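PDB 4NZJ: putative alpha-galactosidase from Bacteroides fragilis, which probably hydrolyses terminal, non-reducing alpha-D-galactose residues from alpha-D-galactosides. Local coordinates for residues A[190-195]-A[218-223]; A[103-108]-A[140-145]. All blocks are in the same frame, centred on the assembly; numbering follows the deposited sequence.

Contact 1 of 2, residues A[190-195]-A[218-223]; sequences KTCGGV and KYDYCN
Cys192 and Cys222 are joined by a disulfide, SG to SG 2.0 Å, with a torsion of 90° about the S-S bond, the relaxed value for a disulfide. Beside it, the amide of Asn223 makes the polar bond of the contact: ND2 donates to Lys190 O over 3.0 Å, nearly straight at 169° and within the plane of its own amide, yet it comes down on the carbonyl from above its plane. The same ND2 also gives a proton to water 1 at 3.1 Å, and that water donates to Cys192 O, so one nitrogen holds the 190-195 loop directly and through solvent.

A second shell shapes that loop. Residues Thr191 to Gly194 form a type I turn, and Thr191 OG1 accepts from Val195 N at 3.1 Å and is also hydrogen-bonded to Asp143 OD1. Asp220 OD1 receives Tyr221 N at 2.9 Å, while its OD2 meets Tyr184 and a bound glycerol. The disulfide thus links two neighbouring beta-to-alpha loops at the C-terminal ends of the barrel strands, the end where TIM barrels carry their active site: the loop after strand 180-186 and the turn just past parallel strand 216-220. Strand 250-254 lies on the other side of 216-220, and Tyr219 and Tyr221 touch helix 228-243.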
loop_
_atom_site.group_PDB
_atom_site.type_symbol
_atom_site.label_atom_id
_atom_site.label_comp_id
_atom_site.label_asym_id
_atom_site.label_seq_id
_atom_site.Cartn_x
_atom_site.Cartn_y
_atom_site.Cartn_z
ATOM N N LYS A 190 -3.421 -23.706 13.143
ATOM C CA LYS A 190 -1.998 -23.407 12.971
ATOM C C LYS A 190 -1.760 -22.514 11.758
ATOM O O LYS A 190 -2.457 -22.630 10.745
ATOM C CB LYS A 190 -1.201 -24.699 12.802
ATOM C CG LYS A 190 -1.250 -25.637 13.995
ATOM C CD LYS A 190 -0.380 -25.143 15.135
ATOM C CE LYS A 190 -0.338 -26.163 16.264
ATOM N NZ LYS A 190 0.775 -25.898 17.214
ATOM N N THR A 191 -0.761 -21.640 11.855
ATOM C CA THR A 191 -0.409 -20.755 10.747
ATOM C C THR A 191 0.386 -21.515 9.690
ATOM O O THR A 191 0.723 -22.682 9.879
ATOM C CB THR A 191 0.464 -19.570 11.214
ATOM O OG1 THR A 191 1.741 -20.057 11.651
ATOM C CG2 THR A 191 -0.209 -18.786 12.339
ATOM N N CYS A 192 0.703 -20.829 8.591
ATOM C CA CYS A 192 1.544 -21.419 7.547
ATOM C C CYS A 192 2.856 -21.946 8.129
ATOM O O CYS A 192 3.280 -23.057 7.795
ATOM C CB CYS A 192 1.831 -20.414 6.431
ATOM S SG CYS A 192 0.362 -19.819 5.563
ATOM N N GLY A 193 3.476 -21.167 9.013
ATOM C CA GLY A 193 4.732 -21.556 9.655
ATOM C C GLY A 193 4.616 -22.596 10.755
ATOM O O GLY A 193 5.625 -23.145 11.208
ATOM N N GLY A 194 3.393 -22.856 11.206
ATOM C CA GLY A 194 3.138 -23.891 12.199
ATOM C C GLY A 194 3.048 -23.382 13.632
ATOM O O GLY A 194 3.221 -24.159 14.571
ATOM N N VAL A 195 2.778 -22.088 13.810
ATOM C CA VAL A 195 2.516 -21.541 15.155
ATOM C C VAL A 195 1.012 -21.282 15.302
ATOM O O VAL A 195 0.241 -21.573 14.391
ATOM C CB VAL A 195 3.388 -20.305 15.481
ATOM C CG1 VAL A 195 4.849 -20.726 15.612
ATOM C CG2 VAL A 195 3.232 -19.217 14.433
ATOM N N LYS A 218 -3.381 -9.205 8.890
ATOM C CA LYS A 218 -3.243 -10.081 7.738
ATOM C C LYS A 218 -3.704 -11.466 8.174
ATOM O O LYS A 218 -3.167 -12.029 9.131
ATOM C CB LYS A 218 -1.789 -10.121 7.258
ATOM C CG LYS A 218 -1.543 -11.126 6.142
ATOM C CD LYS A 218 -0.087 -11.154 5.714
ATOM C CE LYS A 218 0.228 -12.409 4.907
ATOM N NZ LYS A 218 1.699 -12.600 4.770
ATOM N N TYR A 219 -4.686 -12.015 7.469
ATOM C CA TYR A 219 -5.334 -13.251 7.890
ATOM C C TYR A 219 -5.181 -14.308 6.801
ATOM O O TYR A 219 -5.845 -14.268 5.766
ATOM C CB TYR A 219 -6.797 -12.975 8.227
ATOM C CG TYR A 219 -7.447 -13.945 9.198
ATOM C CD1 TYR A 219 -6.790 -14.353 10.361
ATOM C CD2 TYR A 219 -8.742 -14.419 8.980
ATOM C CE1 TYR A 219 -7.392 -15.219 11.257
ATOM C CE2 TYR A 219 -9.355 -15.283 9.877
ATOM C CZ TYR A 219 -8.675 -15.680 11.017
ATOM O OH TYR A 219 -9.277 -16.534 11.919
ATOM N N ASP A 220 -4.277 -15.242 7.060
ATOM C CA ASP A 220 -3.839 -16.247 6.101
ATOM C C ASP A 220 -4.767 -17.460 6.140
ATOM O O ASP A 220 -5.545 -17.626 7.084
ATOM C CB ASP A 220 -2.411 -16.664 6.477
ATOM C CG ASP A 220 -1.567 -17.064 5.292
ATOM O OD1 ASP A 220 -2.110 -17.413 4.222
ATOM O OD2 ASP A 220 -0.325 -17.022 5.454
ATOM N N TYR A 221 -4.674 -18.308 5.120
ATOM C CA TYR A 221 -5.606 -19.420 4.968
ATOM C C TYR A 221 -4.931 -20.791 4.956
ATOM O O TYR A 221 -5.533 -21.773 4.520
ATOM C CB TYR A 221 -6.483 -19.225 3.713
ATOM C CG TYR A 221 -7.783 -19.980 3.821
ATOM C CD1 TYR A 221 -8.707 -19.657 4.809
ATOM C CD2 TYR A 221 -8.077 -21.041 2.968
ATOM C CE1 TYR A 221 -9.889 -20.357 4.942
ATOM C CE2 TYR A 221 -9.255 -21.747 3.096
ATOM C CZ TYR A 221 -10.156 -21.404 4.085
ATOM O OH TYR A 221 -11.319 -22.111 4.234
ATOM N N CYS A 222 -3.699 -20.889 5.457
ATOM C CA CYS A 222 -3.042 -22.195 5.564
ATOM C C CYS A 222 -3.794 -23.129 6.503
ATOM O O CYS A 222 -4.371 -22.692 7.504
ATOM C CB CYS A 222 -1.595 -22.062 6.040
ATOM S SG CYS A 222 -0.474 -21.470 4.757
ATOM N N ASN A 223 -3.790 -24.415 6.165
ATOM C CA ASN A 223 -4.372 -25.462 7.008
ATOM C C ASN A 223 -5.884 -25.394 7.176
ATOM O O ASN A 223 -6.437 -26.059 8.053
ATOM C CB ASN A 223 -3.691 -25.479 8.382
ATOM C CG ASN A 223 -2.196 -25.676 8.276
ATOM O OD1 ASN A 223 -1.738 -26.613 7.628
ATOM N ND2 ASN A 223 -1.425 -24.787 8.896
HETATM O O HOH W 1 1.616 -25.309 8.859
#

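Contact 2 of 2, residues A[103-108]-A[140-145]; sequences GWNSWN and NIDDFW
Trp107 and Phe144 meet rim to rim, neither ring over the face of the other: their planes are 18° apart, Trp107 CZ3 lies 3.7 Å from Phe144 CD1, and CH2 runs alongside CE1 equally near. Asp143 O also lies at the edge of the indole, near its plane, whereas Asp142 OD2 approaches that ring obliquely. Trp104 has Ser106 N over one face, displaced toward the rim, and Asp142 O lies in plane at the edge of the Trp145 ring, whose NE1 bonds to Tyr184 O.

The Asn105 amide works in two directions. With CG anti to the backbone N (chi1 176°), its ND2 makes an almost straight bond to Asp142 OD1 at 3.0 Å; that oxygen lies in the amide plane and is met on its anti side, 28° out of the carboxylate plane. Asn105 OD1 accepts from Trp107 N at 2.9 Å, a capping bond at the turn into helix 107-110. Water 2 takes a further proton from ND2. Ser106 OG accepts from Asp142 N at 3.0 Å.

The backbones run parallel here: Asn140 N donates to Trp104 O at 2.9 Å, and Ser106 N to Asn140 O at 3.0 Å, extending the pairing of two neighbouring barrel strands. Asp142 OD2 accepts from Asp143 N, while OD1 is shared by Asn105 and a salt bridge from Lys218. With both oxygens engaged, the carboxylate is fixed in orientation at the strand ends.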
loop_
_atom_site.group_PDB
_atom_site.type_symbol
_atom_site.label_atom_id
_atom_site.label_comp_id
_atom_site.label_asym_id
_atom_site.label_seq_id
_atom_site.Cartn_x
_atom_site.Cartn_y
_atom_site.Cartn_z
ATOM N N GLY A 103 3.288 0.712 2.992
ATOM C CA GLY A 103 4.072 0.322 4.157
ATOM C C GLY A 103 5.085 -0.759 3.875
ATOM O O GLY A 103 5.666 -0.822 2.786
ATOM N N TRP A 104 5.284 -1.611 4.872
ATOM C CA TRP A 104 6.349 -2.610 4.877
ATOM C C TRP A 104 5.875 -3.865 5.596
ATOM O O TRP A 104 5.148 -3.783 6.586
ATOM C CB TRP A 104 7.566 -2.030 5.590
ATOM C CG TRP A 104 8.704 -2.963 5.852
ATOM C CD1 TRP A 104 9.703 -3.292 4.988
ATOM C CD2 TRP A 104 8.985 -3.657 7.077
ATOM N NE1 TRP A 104 10.584 -4.157 5.589
ATOM C CE2 TRP A 104 10.169 -4.395 6.874
ATOM C CE3 TRP A 104 8.352 -3.726 8.325
ATOM C CZ2 TRP A 104 10.747 -5.185 7.880
ATOM C CZ3 TRP A 104 8.918 -4.523 9.324
ATOM C CH2 TRP A 104 10.107 -5.235 9.095
ATOM N N ASN A 105 6.274 -5.017 5.066
ATOM C CA ASN A 105 6.007 -6.311 5.688
ATOM C C ASN A 105 7.335 -6.956 6.060
ATOM O O ASN A 105 8.298 -6.913 5.286
ATOM C CB ASN A 105 5.215 -7.205 4.744
ATOM C CG ASN A 105 4.999 -8.604 5.299
ATOM O OD1 ASN A 105 5.905 -9.437 5.267
ATOM N ND2 ASN A 105 3.794 -8.870 5.808
ATOM N N SER A 106 7.375 -7.557 7.242
ATOM C CA SER A 106 8.612 -8.041 7.846
ATOM C C SER A 106 9.140 -9.395 7.373
ATOM O O SER A 106 10.257 -9.767 7.726
ATOM C CB SER A 106 8.422 -8.135 9.361
ATOM O OG SER A 106 7.437 -9.119 9.676
ATOM N N TRP A 107 8.344 -10.150 6.619
ATOM C CA TRP A 107 8.668 -11.563 6.422
ATOM C C TRP A 107 9.959 -11.779 5.638
ATOM O O TRP A 107 10.841 -12.511 6.080
ATOM C CB TRP A 107 7.523 -12.329 5.754
ATOM C CG TRP A 107 7.923 -13.740 5.576
ATOM C CD1 TRP A 107 8.260 -14.359 4.404
ATOM C CD2 TRP A 107 8.131 -14.699 6.615
ATOM N NE1 TRP A 107 8.633 -15.658 4.649
ATOM C CE2 TRP A 107 8.562 -15.894 5.999
ATOM C CE3 TRP A 107 7.974 -14.673 8.009
ATOM C CZ2 TRP A 107 8.841 -17.053 6.728
ATOM C CZ3 TRP A 107 8.256 -15.821 8.731
ATOM C CH2 TRP A 107 8.684 -16.998 8.088
ATOM N N ASN A 108 10.066 -11.155 4.469
ATOM C CA ASN A 108 11.210 -11.399 3.603
ATOM C C ASN A 108 12.532 -11.030 4.276
ATOM O O ASN A 108 13.528 -11.737 4.133
ATOM C CB ASN A 108 11.062 -10.640 2.282
ATOM C CG ASN A 108 12.063 -11.092 1.234
ATOM O OD1 ASN A 108 13.030 -10.390 0.935
ATOM N ND2 ASN A 108 11.847 -12.280 0.687
ATOM N N ASN A 140 4.210 -4.015 9.283
ATOM C CA ASN A 140 3.452 -5.247 9.480
ATOM C C ASN A 140 4.324 -6.401 9.959
ATOM O O ASN A 140 5.208 -6.881 9.236
ATOM C CB ASN A 140 2.730 -5.626 8.186
ATOM C CG ASN A 140 1.695 -4.595 7.755
ATOM O OD1 ASN A 140 1.264 -3.744 8.535
ATOM N ND2 ASN A 140 1.283 -4.672 6.499
ATOM N N ILE A 141 4.054 -6.843 11.182
ATOM C CA ILE A 141 4.641 -8.047 11.745
ATOM C C ILE A 141 3.970 -9.228 11.054
ATOM O O ILE A 141 2.744 -9.266 10.920
ATOM C CB ILE A 141 4.397 -8.112 13.276
ATOM C CG1 ILE A 141 5.114 -6.950 13.965
ATOM C CG2 ILE A 141 4.848 -9.443 13.860
ATOM C CD1 ILE A 141 4.845 -6.848 15.451
ATOM N N ASP A 142 4.775 -10.182 10.607
ATOM C CA ASP A 142 4.257 -11.358 9.923
ATOM C C ASP A 142 4.252 -12.570 10.870
ATOM O O ASP A 142 4.076 -12.408 12.076
ATOM C CB ASP A 142 5.047 -11.600 8.630
ATOM C CG ASP A 142 4.222 -12.327 7.570
ATOM O OD1 ASP A 142 3.415 -11.668 6.871
ATOM O OD2 ASP A 142 4.374 -13.560 7.452
ATOM N N ASP A 143 4.444 -13.776 10.337
ATOM C CA ASP A 143 4.270 -15.021 11.092
ATOM C C ASP A 143 5.360 -15.169 12.172
ATOM O O ASP A 143 6.408 -14.522 12.109
ATOM C CB ASP A 143 4.327 -16.191 10.087
ATOM C CG ASP A 143 3.618 -17.464 10.556
ATOM O OD1 ASP A 143 3.144 -17.568 11.705
ATOM O OD2 ASP A 143 3.548 -18.389 9.708
ATOM N N PHE A 144 5.095 -16.022 13.163
ATOM C CA PHE A 144 6.051 -16.372 14.233
ATOM C C PHE A 144 6.290 -15.301 15.311
ATOM O O PHE A 144 7.268 -15.400 16.058
ATOM C CB PHE A 144 7.418 -16.812 13.680
ATOM C CG PHE A 144 7.386 -18.065 12.851
ATOM C CD1 PHE A 144 7.199 -17.996 11.479
ATOM C CD2 PHE A 144 7.607 -19.303 13.435
ATOM C CE1 PHE A 144 7.211 -19.144 10.707
ATOM C CE2 PHE A 144 7.612 -20.456 12.670
ATOM C CZ PHE A 144 7.412 -20.374 11.308
ATOM N N TRP A 145 5.417 -14.302 15.419
ATOM C CA TRP A 145 5.440 -13.414 16.594
ATOM C C TRP A 145 4.898 -14.148 17.831
ATOM O O TRP A 145 5.184 -13.766 18.969
ATOM C CB TRP A 145 4.640 -12.130 16.343
ATOM C CG TRP A 145 3.193 -12.376 16.103
ATOM C CD1 TRP A 145 2.576 -12.544 14.898
ATOM C CD2 TRP A 145 2.171 -12.493 17.098
ATOM N NE1 TRP A 145 1.228 -12.772 15.083
ATOM C CE2 TRP A 145 0.958 -12.746 16.426
ATOM C CE3 TRP A 145 2.169 -12.428 18.498
ATOM C CZ2 TRP A 145 -0.248 -12.920 17.105
ATOM C CZ3 TRP A 145 0.970 -12.596 19.169
ATOM C CH2 TRP A 145 -0.221 -12.842 18.472
HETATM O O HOH W 2 1.120 -7.574 5.840
#

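Overall arrangement
Both contacts lie where parallel strands of the TIM barrel give way to loops, and they abut, their centres about 13 Å apart. Contact 2 is largely buried and joins strands 102-105 and 138-140 through backbone pairing and a dense polar network; contact 1 is only partly buried, farther from the centre of the chain, and relies on a covalent bond, one direct amide-to-carbonyl hydrogen bond and a water bridge. The carboxylate of Asp143 connects them, with OD2 2.9 Å from Gly193 N, a probable hydrogen bond. Glycerol, probably from the crystallisation liquor, bonds to Asp143 and Asp220, consistent with a pocket at the C-terminal ends of the strands, where TIM barrels carry their active sites.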